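Local coordinates for protein type II restriction enzyme SfiI (PDB 2EZV) that recognises the double-stranded sequence GGCCNNNNNGGCC as a tetramer and cleaves DNA within it, giving fragments with terminal 5'-phosphates, at residues Q29-S32 with K33-K36. Sequence-based numbering, arbitrary orientation.
Sequences QQYS and KEAK
Ser32 OG lies 3.0 Å from Lys33 N at too poor an angle to bond; it pairs with Gln29 O and Thr246 N. Helix 10-41 is kinked here, as the backbone N atoms of Lys33 and Glu34 make no bond to the preceding turn. A water bridges the gap, donating to Gln30 O and accepting from Glu34 N at 3.2 Å. Glu34 CB lies over one face of the Tyr31 ring, 4.3 Å from the centroid and 21° off the normal, a CH-pi contact. Both residues turn CG away from the backbone N (Glu34 chi1 168°), which runs the extended glutamate out towards the ring hydroxyl, its carboxylate 50° from the ring plane. Tyr31 OH donates to Glu34 OE1, though that oxygen's position is less certain. Glu34 OE2 forms a salt bridge with Arg73 of the third subunit, joining this pair to the tetramer interface. Regular bonding resumes with Ala35 N to Tyr31 O at 2.9 Å. Lys36 N reaches Ser32 O at 3.0 Å, nearly straight; that carbonyl also accepts from Tyr239 OH. Tyr31 and Ala35 pack on Ile57 of helix 49-62, whereas Ser32 and Lys36 touch Tyr245 and Tyr239, loop residues following strand 234-238 in the chain.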
loop_
_atom_site.group_PDB
_atom_site.type_symbol
_atom_site.label_atom_id
_atom_site.label_comp_id
_atom_site.label_asym_id
_atom_site.label_seq_id
_atom_site.Cartn_x
_atom_site.Cartn_y
_atom_site.Cartn_z
ATOM N N GLN D 29 11.928 3.756 -15.703
ATOM C CA GLN D 29 13.142 3.019 -16.011
ATOM C C GLN D 29 13.081 1.597 -15.468
ATOM O O GLN D 29 13.245 0.628 -16.213
ATOM C CB GLN D 29 14.369 3.717 -15.423
ATOM C CG GLN D 29 15.638 2.873 -15.539
ATOM C CD GLN D 29 16.023 2.578 -16.986
ATOM O OE1 GLN D 29 16.644 1.553 -17.275
ATOM N NE2 GLN D 29 15.671 3.484 -17.896
ATOM N N GLN D 30 12.846 1.483 -14.166
ATOM C CA GLN D 30 12.787 0.190 -13.509
ATOM C C GLN D 30 11.611 -0.664 -13.980
ATOM O O GLN D 30 11.599 -1.882 -13.792
ATOM C CB GLN D 30 12.770 0.400 -11.986
ATOM C CG GLN D 30 14.043 1.114 -11.508
ATOM C CD GLN D 30 14.193 1.216 -9.999
ATOM O OE1 GLN D 30 15.231 1.646 -9.507
ATOM N NE2 GLN D 30 13.161 0.828 -9.264
ATOM N N TYR D 31 10.630 -0.029 -14.608
ATOM C CA TYR D 31 9.465 -0.742 -15.119
ATOM C C TYR D 31 9.546 -0.939 -16.637
ATOM O O TYR D 31 8.645 -1.526 -17.231
ATOM C CB TYR D 31 8.195 0.042 -14.796
ATOM C CG TYR D 31 6.920 -0.736 -15.037
ATOM C CD1 TYR D 31 6.572 -1.810 -14.213
ATOM C CD2 TYR D 31 6.063 -0.411 -16.094
ATOM C CE1 TYR D 31 5.406 -2.543 -14.434
ATOM C CE2 TYR D 31 4.892 -1.145 -16.323
ATOM C CZ TYR D 31 4.574 -2.207 -15.491
ATOM O OH TYR D 31 3.433 -2.946 -15.714
ATOM N N SER D 32 10.626 -0.455 -17.255
ATOM C CA SER D 32 10.778 -0.533 -18.710
ATOM C C SER D 32 10.766 -1.935 -19.327
ATOM O O SER D 32 10.227 -2.122 -20.414
ATOM C CB SER D 32 12.043 0.212 -19.155
ATOM O OG SER D 32 13.212 -0.527 -18.864
ATOM N N LYS D 33 11.356 -2.919 -18.655
ATOM C CA LYS D 33 11.366 -4.278 -19.197
ATOM C C LYS D 33 9.942 -4.802 -19.335
ATOM O O LYS D 33 9.553 -5.293 -20.400
ATOM C CB LYS D 33 12.163 -5.217 -18.293
ATOM C CG LYS D 33 12.206 -6.664 -18.783
ATOM C CD LYS D 33 13.041 -7.521 -17.855
ATOM C CE LYS D 33 13.067 -8.972 -18.296
ATOM N NZ LYS D 33 11.705 -9.572 -18.303
ATOM N N GLU D 34 9.167 -4.693 -18.257
ATOM C CA GLU D 34 7.790 -5.159 -18.267
ATOM C C GLU D 34 6.921 -4.295 -19.168
ATOM O O GLU D 34 5.959 -4.785 -19.770
ATOM C CB GLU D 34 7.219 -5.176 -16.849
ATOM C CG GLU D 34 5.706 -5.367 -16.803
ATOM C CD GLU D 34 5.192 -5.650 -15.411
ATOM O OE1 GLU D 34 3.981 -5.455 -15.176
ATOM O OE2 GLU D 34 5.997 -6.073 -14.554
ATOM N N ALA D 35 7.258 -3.013 -19.264
ATOM C CA ALA D 35 6.500 -2.098 -20.107
ATOM C C ALA D 35 6.601 -2.509 -21.578
ATOM O O ALA D 35 5.594 -2.563 -22.290
ATOM C CB ALA D 35 7.007 -0.667 -19.926
ATOM N N LYS D 36 7.819 -2.798 -22.028
ATOM C CA LYS D 36 8.035 -3.202 -23.412
ATOM C C LYS D 36 7.241 -4.473 -23.667
ATOM O O LYS D 36 6.532 -4.590 -24.667
ATOM C CB LYS D 36 9.519 -3.454 -23.679
ATOM C CG LYS D 36 9.837 -3.719 -25.136
ATOM C CD LYS D 36 11.335 -3.713 -25.385
ATOM C CE LYS D 36 11.660 -3.954 -26.862
ATOM N NZ LYS D 36 11.283 -5.333 -27.317
HETATM O O HOH W 1 10.651 -3.885 -15.511
#